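Local coordinates for imelysin-like protein (Psychrobacter arcticus, PDB 3PF0), which is of unknown function but belongs to the imelysin-like (peptidase M75) family and has been described as a putative metalloendopeptidase, at residues W102-A106 with I168-E172; L237-M241 with K275-L279; M241-E247 with L333-T338; G266-I272 with M318-L322. All blocks are in the same frame, centred on the assembly; numbering follows the deposited sequence. Where two conformers were deposited one is given.

Interaction 1: W102-A106 with I168-E172; sequences WLVLA and IPGLE
Two α-helical segments, W102-A106 and I168-E172, lie nearly antiparallel (163° between their N-to-C directions) with axes 10.7 Å apart. W102 CA is 7.2 Å from E172 CA, and A106 CA is 6.4 Å from I168 CA. The chief bump is the W102 indole. Its t chi1, with chi2 of 83°, lays the ring in a hollow walled by I168, L171 and E172. W102 CZ2 is 3.7 Å from I168 CG2, W102 CD1 is 3.8 Å from L171 CB, and E172 CG sits over the six-membered ring, 4.0 Å from its centroid, as a CH-pi contact. Small A106 lets I168 fit close (A106 CB to I168 CG2, 4.0 Å), while L105 CG meets I168 CG1 at 4.3 Å. This is a buried helix pair of an all-helical fold. W102 NE1 donates to I168 O (2.9 Å), a carbonyl that also accepts E172 N at 3.0 Å. E172 turns methylenes to the indole while its OE2 accepts from A265 N, so indole N-H and carboxylate OE2 each have a partner.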
loop_
_atom_site.group_PDB
_atom_site.type_symbol
_atom_site.label_atom_id
_atom_site.label_comp_id
_atom_site.label_asym_id
_atom_site.label_seq_id
_atom_site.Cartn_x
_atom_site.Cartn_y
_atom_site.Cartn_z
ATOM N N TRP A 102 -9.974 5.870 9.263
ATOM C CA TRP A 102 -8.807 6.310 8.482
ATOM C C TRP A 102 -7.799 5.148 8.399
ATOM O O TRP A 102 -7.282 4.887 7.318
ATOM C CB TRP A 102 -8.153 7.582 9.066
ATOM C CG TRP A 102 -6.824 7.898 8.429
ATOM C CD1 TRP A 102 -6.618 8.571 7.257
ATOM C CD2 TRP A 102 -5.543 7.372 8.820
ATOM N NE1 TRP A 102 -5.277 8.552 6.931
ATOM C CE2 TRP A 102 -4.602 7.798 7.858
ATOM C CE3 TRP A 102 -5.097 6.591 9.903
ATOM C CZ2 TRP A 102 -3.245 7.466 7.945
ATOM C CZ3 TRP A 102 -3.756 6.257 9.980
ATOM C CH2 TRP A 102 -2.840 6.726 9.033
ATOM N N LEU A 103 -7.543 4.441 9.545
ATOM C CA LEU A 103 -6.598 3.319 9.610
ATOM C C LEU A 103 -7.035 2.170 8.691
ATOM O O LEU A 103 -6.177 1.605 8.012
ATOM C CB LEU A 103 -6.411 2.816 11.060
ATOM C CG LEU A 103 -5.395 1.666 11.307
ATOM C CD1 LEU A 103 -4.025 1.951 10.663
ATOM C CD2 LEU A 103 -5.246 1.377 12.798
ATOM N N VAL A 104 -8.355 1.826 8.679
ATOM C CA VAL A 104 -8.938 0.784 7.810
ATOM C C VAL A 104 -8.603 1.142 6.344
ATOM O O VAL A 104 -8.128 0.286 5.590
ATOM C CB VAL A 104 -10.472 0.605 8.049
ATOM C CG1 VAL A 104 -11.097 -0.375 7.051
ATOM C CG2 VAL A 104 -10.780 0.176 9.491
ATOM N N LEU A 105 -8.805 2.421 5.968
ATOM C CA LEU A 105 -8.490 2.954 4.646
ATOM C C LEU A 105 -6.977 2.920 4.360
ATOM O O LEU A 105 -6.586 2.563 3.245
ATOM C CB LEU A 105 -9.046 4.390 4.484
ATOM C CG LEU A 105 -8.486 5.244 3.326
ATOM C CD1 LEU A 105 -8.842 4.649 1.950
ATOM C CD2 LEU A 105 -8.942 6.658 3.443
ATOM N N ALA A 106 -6.138 3.315 5.331
ATOM C CA ALA A 106 -4.674 3.319 5.147
ATOM C C ALA A 106 -4.158 1.897 4.938
ATOM O O ALA A 106 -3.290 1.689 4.096
ATOM C CB ALA A 106 -3.983 3.970 6.339
ATOM N N ILE A 168 -4.166 10.063 1.918
ATOM C CA ILE A 168 -4.037 9.361 3.203
ATOM C C ILE A 168 -3.158 10.167 4.217
ATOM O O ILE A 168 -3.653 10.368 5.326
ATOM C CB ILE A 168 -3.561 7.893 2.993
ATOM C CG1 ILE A 168 -4.717 7.075 2.379
ATOM C CG2 ILE A 168 -3.070 7.239 4.298
ATOM C CD1 ILE A 168 -4.308 5.996 1.549
ATOM N N PRO A 169 -1.932 10.688 3.898
ATOM C CA PRO A 169 -1.175 11.434 4.928
ATOM C C PRO A 169 -1.789 12.798 5.284
ATOM O O PRO A 169 -1.599 13.262 6.412
ATOM C CB PRO A 169 0.208 11.605 4.302
ATOM C CG PRO A 169 -0.024 11.527 2.831
ATOM C CD PRO A 169 -1.140 10.550 2.656
ATOM N N GLY A 170 -2.507 13.421 4.334
ATOM C CA GLY A 170 -3.205 14.681 4.555
ATOM C C GLY A 170 -4.334 14.493 5.561
ATOM O O GLY A 170 -4.457 15.259 6.518
ATOM N N LEU A 171 -5.144 13.437 5.367
ATOM C CA LEU A 171 -6.250 13.088 6.263
ATOM C C LEU A 171 -5.724 12.705 7.655
ATOM O O LEU A 171 -6.289 13.116 8.671
ATOM C CB LEU A 171 -7.074 11.948 5.645
ATOM C CG LEU A 171 -8.028 12.368 4.526
ATOM C CD1 LEU A 171 -8.359 11.202 3.605
ATOM C CD2 LEU A 171 -9.290 13.022 5.088
ATOM N N GLU A 172 -4.600 11.981 7.701
ATOM C CA GLU A 172 -3.981 11.568 8.949
ATOM C C GLU A 172 -3.637 12.776 9.800
ATOM O O GLU A 172 -3.952 12.810 10.997
ATOM C CB GLU A 172 -2.714 10.761 8.658
ATOM C CG GLU A 172 -2.039 10.249 9.925
ATOM C CD GLU A 172 -0.683 9.611 9.731
ATOM O OE1 GLU A 172 -0.132 9.691 8.609
ATOM O OE2 GLU A 172 -0.169 9.024 10.708
#

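Interaction 2: L237-M241 with K275-L279; sequences LVETM and KLATL
Both segments are regular α-helix and run antiparallel, their N-to-C directions 158° apart and their axes 11.2 Å apart at closest approach. The nearest CA atoms, L237 CA and K275 CA, are 7.7 Å from each other. That spacing suits long side chains, and L237, M241 (selenomethionine), K275 and L279 all point their CA-to-CB bonds toward the facing helix. L237 (chi1 t, chi2 p) reaches both K275 and L279: L237 CD2 lies 4.2 Å from L279 CD1 and L237 CD1 3.9 Å from K275 NZ. V238 CB is 4.1 Å from L279 CD2. The extended t,t,p chain of M241 brings SE to 3.7 Å from K275 CB and CE to 4.4 Å from L276 CD2, a flexible chain filling the gap between helices. No direct hydrogen bond crosses. Instead K275 NZ donates to a water (2.6 Å), which in turn donates to L237 O and T240 OG1, both at 2.7 Å from the water oxygen. The contact joins helices 225-250 and 268-283 inside the helical bundle. K275 thus serves twice: its methylenes extend the apolar layer, while its ammonium is satisfied by the water and by a salt bridge to E113, so a charge borders a greasy interface without being stranded.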
loop_
_atom_site.group_PDB
_atom_site.type_symbol
_atom_site.label_atom_id
_atom_site.label_comp_id
_atom_site.label_asym_id
_atom_site.label_seq_id
_atom_site.Cartn_x
_atom_site.Cartn_y
_atom_site.Cartn_z
ATOM N N LEU A 237 7.410 -3.922 -3.576
ATOM C CA LEU A 237 6.594 -3.727 -2.369
ATOM C C LEU A 237 7.429 -3.965 -1.100
ATOM O O LEU A 237 7.423 -3.121 -0.207
ATOM C CB LEU A 237 5.351 -4.655 -2.384
ATOM C CG LEU A 237 4.412 -4.582 -1.163
ATOM C CD1 LEU A 237 3.638 -3.265 -1.123
ATOM C CD2 LEU A 237 3.441 -5.731 -1.157
ATOM N N VAL A 238 8.148 -5.097 -1.034
ATOM C CA VAL A 238 8.960 -5.473 0.125
ATOM C C VAL A 238 10.305 -4.690 0.121
ATOM O O VAL A 238 10.809 -4.377 1.205
ATOM C CB VAL A 238 9.122 -7.021 0.238
ATOM C CG1 VAL A 238 9.599 -7.649 -1.061
ATOM C CG2 VAL A 238 9.993 -7.446 1.424
ATOM N N GLU A 239 10.859 -4.351 -1.068
ATOM C CA GLU A 239 12.115 -3.601 -1.138
ATOM C C GLU A 239 11.925 -2.167 -0.620
ATOM O O GLU A 239 12.700 -1.741 0.232
ATOM C CB GLU A 239 12.703 -3.609 -2.557
ATOM C CG GLU A 239 14.035 -4.342 -2.626
ATOM C CD GLU A 239 14.538 -4.784 -3.988
ATOM O OE1 GLU A 239 13.994 -4.325 -5.019
ATOM O OE2 GLU A 239 15.497 -5.589 -4.021
ATOM N N THR A 240 10.873 -1.444 -1.091
ATOM C CA THR A 240 10.587 -0.072 -0.646
ATOM C C THR A 240 10.141 -0.073 0.822
ATOM O O THR A 240 10.396 0.893 1.530
ATOM C CB THR A 240 9.553 0.634 -1.546
ATOM O OG1 THR A 240 8.312 -0.075 -1.513
ATOM C CG2 THR A 240 10.039 0.818 -2.984
HETATM N N MSE A 241 9.504 -1.159 1.278
HETATM C CA MSE A 241 9.083 -1.318 2.661
HETATM C C MSE A 241 10.305 -1.446 3.591
HETATM O O MSE A 241 10.390 -0.695 4.560
HETATM C CB MSE A 241 8.153 -2.527 2.790
HETATM C CG MSE A 241 7.919 -2.995 4.206
HETATM SE SE MSE A 241 6.292 -4.048 4.298
HETATM C CE MSE A 241 6.783 -5.602 3.210
ATOM N N LYS A 275 0.660 -4.945 4.392
ATOM C CA LYS A 275 1.537 -5.206 3.251
ATOM C C LYS A 275 2.032 -6.650 3.274
ATOM O O LYS A 275 1.997 -7.308 2.234
ATOM C CB LYS A 275 2.717 -4.223 3.217
ATOM C CG LYS A 275 2.283 -2.793 2.935
ATOM C CD LYS A 275 3.458 -1.877 2.655
ATOM C CE LYS A 275 2.945 -0.583 2.090
ATOM N NZ LYS A 275 3.866 -0.030 1.074
ATOM N N LEU A 276 2.436 -7.164 4.464
ATOM C CA LEU A 276 2.912 -8.548 4.610
ATOM C C LEU A 276 1.815 -9.563 4.272
ATOM O O LEU A 276 2.079 -10.523 3.547
ATOM C CB LEU A 276 3.452 -8.828 6.027
ATOM C CG LEU A 276 4.908 -8.484 6.314
ATOM C CD1 LEU A 276 5.222 -8.716 7.790
ATOM C CD2 LEU A 276 5.872 -9.300 5.436
ATOM N N ALA A 277 0.591 -9.338 4.774
ATOM C CA ALA A 277 -0.565 -10.214 4.536
ATOM C C ALA A 277 -0.948 -10.274 3.041
ATOM O O ALA A 277 -1.367 -11.330 2.559
ATOM C CB ALA A 277 -1.753 -9.743 5.363
ATOM N N THR A 278 -0.775 -9.155 2.309
ATOM C CA THR A 278 -1.079 -9.064 0.878
ATOM C C THR A 278 -0.022 -9.852 0.100
ATOM O O THR A 278 -0.373 -10.628 -0.793
ATOM C CB THR A 278 -1.193 -7.593 0.470
ATOM O OG1 THR A 278 -2.276 -7.038 1.209
ATOM C CG2 THR A 278 -1.437 -7.400 -1.017
ATOM N N LEU A 279 1.258 -9.685 0.471
ATOM C CA LEU A 279 2.379 -10.407 -0.133
ATOM C C LEU A 279 2.238 -11.909 0.136
ATOM O O LEU A 279 2.443 -12.703 -0.783
ATOM C CB LEU A 279 3.721 -9.874 0.401
ATOM C CG LEU A 279 4.986 -10.296 -0.360
ATOM C CD1 LEU A 279 5.077 -9.608 -1.722
ATOM C CD2 LEU A 279 6.227 -9.970 0.443
HETATM O O HOH W 1 6.145 -0.704 -0.017
#

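Interaction 3: M241-E247 with L333-T338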
loop_
_atom_site.group_PDB
_atom_site.type_symbol
_atom_site.label_atom_id
_atom_site.label_comp_id
_atom_site.label_asym_id
_atom_site.label_seq_id
_atom_site.Cartn_x
_atom_site.Cartn_y
_atom_site.Cartn_z
HETATM N N MSE A 241 9.504 -1.159 1.278
HETATM C CA MSE A 241 9.083 -1.318 2.661
HETATM C C MSE A 241 10.305 -1.446 3.591
HETATM O O MSE A 241 10.390 -0.695 4.560
HETATM C CB MSE A 241 8.153 -2.527 2.790
HETATM C CG MSE A 241 7.919 -2.995 4.206
HETATM SE SE MSE A 241 6.292 -4.048 4.298
HETATM C CE MSE A 241 6.783 -5.602 3.210
ATOM N N LYS A 242 11.239 -2.375 3.317
ATOM C CA LYS A 242 12.400 -2.535 4.199
ATOM C C LYS A 242 13.340 -1.297 4.175
ATOM O O LYS A 242 13.916 -0.964 5.209
ATOM C CB LYS A 242 13.184 -3.834 3.901
ATOM C CG LYS A 242 13.939 -3.899 2.576
ATOM C CD LYS A 242 14.663 -5.237 2.443
ATOM C CE LYS A 242 15.724 -5.250 1.372
ATOM N NZ LYS A 242 16.908 -4.446 1.764
ATOM N N SER A 243 13.465 -0.615 3.018
ATOM C CA SER A 243 14.336 0.553 2.863
ATOM C C SER A 243 13.694 1.847 3.362
ATOM O O SER A 243 14.200 2.431 4.317
ATOM C CB SER A 243 14.749 0.729 1.406
ATOM O OG SER A 243 15.521 -0.373 0.965
ATOM N N ASN A 244 12.592 2.296 2.715
ATOM C CA ASN A 244 11.938 3.572 3.010
ATOM C C ASN A 244 11.123 3.556 4.279
ATOM O O ASN A 244 11.057 4.591 4.935
ATOM C CB ASN A 244 11.053 4.045 1.840
ATOM C CG ASN A 244 11.801 4.256 0.547
ATOM O OD1 ASN A 244 13.020 4.504 0.522
ATOM N ND2 ASN A 244 11.083 4.182 -0.562
ATOM N N ALA A 245 10.482 2.429 4.618
ATOM C CA ALA A 245 9.646 2.376 5.812
ATOM C C ALA A 245 10.363 1.840 7.057
ATOM O O ALA A 245 9.966 2.214 8.160
ATOM C CB ALA A 245 8.398 1.544 5.539
ATOM N N ILE A 246 11.400 0.987 6.912
ATOM C CA ILE A 246 12.046 0.376 8.084
ATOM C C ILE A 246 13.487 0.879 8.311
ATOM O O ILE A 246 13.727 1.519 9.327
ATOM C CB ILE A 246 11.973 -1.190 8.025
ATOM C CG1 ILE A 246 10.504 -1.707 7.948
ATOM C CG2 ILE A 246 12.748 -1.875 9.178
ATOM C CD1 ILE A 246 9.556 -1.390 9.167
ATOM N N GLU A 247 14.434 0.559 7.410
ATOM C CA GLU A 247 15.852 0.897 7.552
ATOM C C GLU A 247 16.091 2.396 7.742
ATOM O O GLU A 247 16.731 2.777 8.723
ATOM C CB GLU A 247 16.667 0.386 6.351
ATOM C CG GLU A 247 18.156 0.652 6.451
ATOM C CD GLU A 247 18.971 0.173 5.269
ATOM O OE1 GLU A 247 18.625 0.531 4.120
ATOM O OE2 GLU A 247 19.972 -0.546 5.494
ATOM N N LEU A 333 13.436 -7.403 12.326
ATOM C CA LEU A 333 12.370 -7.166 11.358
ATOM C C LEU A 333 12.971 -6.851 9.991
ATOM O O LEU A 333 12.525 -7.428 8.995
ATOM C CB LEU A 333 11.412 -6.047 11.823
ATOM C CG LEU A 333 10.285 -5.643 10.840
ATOM C CD1 LEU A 333 9.368 -6.829 10.491
ATOM C CD2 LEU A 333 9.468 -4.501 11.391
ATOM N N TYR A 334 14.004 -5.981 9.948
ATOM C CA TYR A 334 14.696 -5.621 8.709
ATOM C C TYR A 334 15.353 -6.845 8.095
ATOM O O TYR A 334 15.214 -7.053 6.897
ATOM C CB TYR A 334 15.741 -4.510 8.932
ATOM C CG TYR A 334 16.539 -4.202 7.681
ATOM C CD1 TYR A 334 15.968 -3.505 6.620
ATOM C CD2 TYR A 334 17.843 -4.662 7.533
ATOM C CE1 TYR A 334 16.679 -3.264 5.447
ATOM C CE2 TYR A 334 18.561 -4.432 6.361
ATOM C CZ TYR A 334 17.974 -3.733 5.321
ATOM O OH TYR A 334 18.686 -3.485 4.173
ATOM N N ASP A 335 16.053 -7.651 8.914
ATOM C CA ASP A 335 16.745 -8.879 8.502
ATOM C C ASP A 335 15.762 -9.901 7.898
ATOM O O ASP A 335 16.078 -10.499 6.867
ATOM C CB ASP A 335 17.517 -9.486 9.683
ATOM C CG ASP A 335 18.802 -8.751 10.056
ATOM O OD1 ASP A 335 19.231 -7.858 9.283
ATOM O OD2 ASP A 335 19.400 -9.093 11.104
ATOM N N HIS A 336 14.556 -10.049 8.503
ATOM C CA HIS A 336 13.503 -10.935 8.010
ATOM C C HIS A 336 13.007 -10.452 6.639
ATOM O O HIS A 336 12.805 -11.278 5.746
ATOM C CB HIS A 336 12.331 -11.011 9.010
ATOM C CG HIS A 336 12.493 -12.065 10.061
ATOM N ND1 HIS A 336 13.291 -11.860 11.173
ATOM C CD2 HIS A 336 11.949 -13.299 10.137
ATOM C CE1 HIS A 336 13.214 -12.974 11.883
ATOM N NE2 HIS A 336 12.411 -13.866 11.301
ATOM N N LEU A 337 12.843 -9.117 6.469
ATOM C CA LEU A 337 12.380 -8.506 5.210
ATOM C C LEU A 337 13.433 -8.652 4.105
ATOM O O LEU A 337 13.075 -8.859 2.940
ATOM C CB LEU A 337 12.007 -7.019 5.395
ATOM C CG LEU A 337 10.742 -6.722 6.206
ATOM C CD1 LEU A 337 10.629 -5.243 6.516
ATOM C CD2 LEU A 337 9.470 -7.241 5.507
ATOM N N THR A 338 14.720 -8.570 4.486
ATOM C CA THR A 338 15.875 -8.721 3.598
ATOM C C THR A 338 15.934 -10.189 3.110
ATOM O O THR A 338 16.252 -10.433 1.938
ATOM C CB THR A 338 17.153 -8.253 4.321
ATOM O OG1 THR A 338 16.995 -6.870 4.642
ATOM C CG2 THR A 338 18.418 -8.426 3.479
#
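This is a close, nearly antiparallel helix pair, partly buried, joining helix 225-250 to the last long helix, 327-351. The segment axes run 10.0 Å apart with 170° between their directions, and K242 CA comes within 5.9 Å of Y334 CA. The first segment contains a wider π-type turn, seen in the hydrogen bond from E247 N back to K242 O (2.7 Å), five residues earlier; the extra residue shifts the face that the helix presents beyond it. On the inner side the contact is apolar. I246, beta-branched, touches three residues of the facing helix: I246 CD1 meets L333 CD2 at 3.8 Å, I246 CG1 meets L337 CD1 at 3.8 Å, and I246 CG2 meets Y334 CB at 4.0 Å. The selenomethionine M241 adds its CE, 3.9 Å from L337 CD2. Toward solvent the character changes. K242, with chi1 p, lays its chain across the partner helix, CB 3.7 Å from L337 CB and CD 3.6 Å from T338 OG1, and its NZ makes a weak hydrogen bond to Y334 OH (3.1 Å). The tyrosine suits this border: its ring edge meets I246 CG2 and K242 O, while its hydroxyl reaches the lysine; E247 OE2 lies 3.5 Å from Y334 OH. T338 OG1 bonds to Y334 O (2.9 Å). Around the pair, helix 268-283 packs on M241 and I246 through I272, while helix 298-316 covers L333 through L315.

Interaction 4: G266-I272 with M318-L322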
loop_
_atom_site.group_PDB
_atom_site.type_symbol
_atom_site.label_atom_id
_atom_site.label_comp_id
_atom_site.label_asym_id
_atom_site.label_seq_id
_atom_site.Cartn_x
_atom_site.Cartn_y
_atom_site.Cartn_z
ATOM N N GLY A 266 0.597 6.748 14.832
ATOM C CA GLY A 266 1.330 5.767 15.623
ATOM C C GLY A 266 0.829 4.369 15.328
ATOM O O GLY A 266 0.705 3.540 16.235
ATOM N N GLN A 267 0.513 4.108 14.046
ATOM C CA GLN A 267 -0.022 2.814 13.624
ATOM C C GLN A 267 0.852 2.160 12.532
ATOM O O GLN A 267 0.315 1.559 11.605
ATOM C CB GLN A 267 -1.483 2.986 13.148
ATOM C CG GLN A 267 -2.468 3.424 14.251
ATOM C CD GLN A 267 -2.699 2.374 15.326
ATOM O OE1 GLN A 267 -2.431 1.177 15.147
ATOM N NE2 GLN A 267 -3.211 2.804 16.479
ATOM N N SER A 268 2.193 2.240 12.662
ATOM C CA SER A 268 3.094 1.656 11.655
ATOM C C SER A 268 2.992 0.138 11.576
ATOM O O SER A 268 3.091 -0.390 10.475
ATOM C CB SER A 268 4.549 2.068 11.870
ATOM O OG SER A 268 4.918 2.107 13.237
ATOM N N ARG A 269 2.802 -0.561 12.719
ATOM C CA ARG A 269 2.669 -2.024 12.754
ATOM C C ARG A 269 1.495 -2.493 11.866
ATOM O O ARG A 269 1.657 -3.454 11.123
ATOM C CB ARG A 269 2.503 -2.536 14.192
ATOM C CG ARG A 269 2.632 -4.067 14.314
ATOM C CD ARG A 269 2.293 -4.583 15.702
ATOM N NE ARG A 269 0.866 -4.472 16.011
ATOM C CZ ARG A 269 0.363 -4.496 17.243
ATOM N NH1 ARG A 269 1.163 -4.636 18.293
ATOM N NH2 ARG A 269 -0.943 -4.378 17.434
ATOM N N ALA A 270 0.353 -1.782 11.911
ATOM C CA ALA A 270 -0.832 -2.081 11.107
ATOM C C ALA A 270 -0.567 -1.926 9.598
ATOM O O ALA A 270 -1.104 -2.705 8.813
ATOM C CB ALA A 270 -1.992 -1.188 11.525
ATOM N N ILE A 271 0.264 -0.937 9.197
ATOM C CA ILE A 271 0.599 -0.705 7.786
ATOM C C ILE A 271 1.529 -1.825 7.275
ATOM O O ILE A 271 1.254 -2.391 6.220
ATOM C CB ILE A 271 1.191 0.719 7.541
ATOM C CG1 ILE A 271 0.271 1.835 8.119
ATOM C CG2 ILE A 271 1.477 0.964 6.050
ATOM C CD1 ILE A 271 -1.257 1.799 7.635
ATOM N N ILE A 272 2.587 -2.174 8.042
ATOM C CA ILE A 272 3.544 -3.228 7.663
ATOM C C ILE A 272 2.826 -4.598 7.585
ATOM O O ILE A 272 3.071 -5.356 6.652
ATOM C CB ILE A 272 4.786 -3.243 8.607
ATOM C CG1 ILE A 272 5.524 -1.868 8.607
ATOM C CG2 ILE A 272 5.759 -4.391 8.279
ATOM C CD1 ILE A 272 5.968 -1.267 7.213
HETATM N N MSE A 318 5.648 -7.012 18.398
HETATM C CA MSE A 318 6.204 -5.652 18.435
HETATM C C MSE A 318 5.091 -4.629 18.794
HETATM O O MSE A 318 3.916 -4.982 18.675
HETATM C CB MSE A 318 6.852 -5.311 17.082
HETATM C CG MSE A 318 8.131 -6.082 16.820
HETATM SE SE MSE A 318 8.909 -5.715 15.060
HETATM C CE MSE A 318 9.748 -3.992 15.380
ATOM N N PRO A 319 5.404 -3.379 19.234
ATOM C CA PRO A 319 4.322 -2.432 19.587
ATOM C C PRO A 319 3.585 -1.861 18.365
ATOM O O PRO A 319 4.035 -2.049 17.230
ATOM C CB PRO A 319 5.061 -1.322 20.352
ATOM C CG PRO A 319 6.442 -1.855 20.624
ATOM C CD PRO A 319 6.725 -2.775 19.487
ATOM N N GLU A 320 2.431 -1.176 18.602
ATOM C CA GLU A 320 1.600 -0.529 17.566
ATOM C C GLU A 320 2.417 0.439 16.732
ATOM O O GLU A 320 2.230 0.515 15.520
ATOM C CB GLU A 320 0.415 0.213 18.190
ATOM C CG GLU A 320 -0.723 -0.687 18.630
ATOM C CD GLU A 320 -1.991 0.040 19.027
ATOM O OE1 GLU A 320 -1.918 1.234 19.405
ATOM O OE2 GLU A 320 -3.067 -0.597 18.964
ATOM N N ASP A 321 3.325 1.183 17.397
ATOM C CA ASP A 321 4.278 2.099 16.778
ATOM C C ASP A 321 5.630 1.397 16.821
ATOM O O ASP A 321 6.199 1.219 17.905
ATOM C CB ASP A 321 4.294 3.454 17.518
ATOM C CG ASP A 321 5.133 4.550 16.882
ATOM O OD1 ASP A 321 5.987 4.231 16.025
ATOM O OD2 ASP A 321 4.967 5.720 17.272
ATOM N N LEU A 322 6.127 0.968 15.646
ATOM C CA LEU A 322 7.393 0.226 15.520
ATOM C C LEU A 322 8.602 1.037 15.988
ATOM O O LEU A 322 9.623 0.443 16.329
ATOM C CB LEU A 322 7.613 -0.276 14.079
ATOM C CG LEU A 322 6.537 -1.239 13.516
ATOM C CD1 LEU A 322 6.834 -1.609 12.085
ATOM C CD2 LEU A 322 6.399 -2.501 14.360
HETATM O O HOH W 2 -0.316 -0.435 14.648
HETATM O O HOH W 3 3.905 4.635 13.593
#
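Three direct hydrogen bonds tie the start of helix 268-283 to the loop 318-322. R269 NH1 donates to M318 O (2.8 Å), L322 N donates to S268 OG (2.9 Å), and R269 N donates to E320 O (3.1 Å). The last uses an amide of the first helical turn, where N-H groups have no carbonyl from a preceding turn to pair with. Water extends the scheme: one molecule accepts from A270 N (3.1 Å) and donates to E320 O (2.9 Å) and to Q267 OE1 (2.7 Å), so the side chain of the N-cap residue also reaches the loop. A second water bonds to S268 OG (2.7 Å) and weakly to D321 OD1 (3.2 Å), although the firmer partner of D321 OD1 is A323 N. The arginine fits because it is long enough to lie along the loop. R269 CD comes 3.4 Å from P319 O. The guanidinium has E320 N over one face; R269 NH2 and E320 OE2, 4.6 Å apart, are opposite charges short of a salt bridge. G266 takes positive phi, a conformation easy for a residue without a side chain, and its CA lies 4.8 Å from D321 CA. Inward, L322 CD1 packs on I272 CG1 at 3.7 Å, and L322 CD2 on R269 CB at 3.9 Å. E320 O thus takes up the R269 amide directly and the A270 amide through a water, and a leucine seals the junction.

In the fold
Interaction 1 closes first along the chain, and the other three follow it. Interaction 2 alternates in sequence with both 3 and 4, whereas both segments of interaction 4 fall between those of interaction 3. Interactions 2 and 3 share M241 on helix 225-250, their centres about 10 Å apart; 2 and 4 share helix 268-283. I272 touches M241, and L322 and M318 touch L333, so the apolar sides of contacts 2, 3 and 4 pack against one another. Interaction 1, its centre about 14 Å from that of 4, joins it through L103 and A106 against Q267, A270 and I271. Helix 268-283 thus lies between helices 92-112 and 225-250, knitting distant sequence into one helical domain.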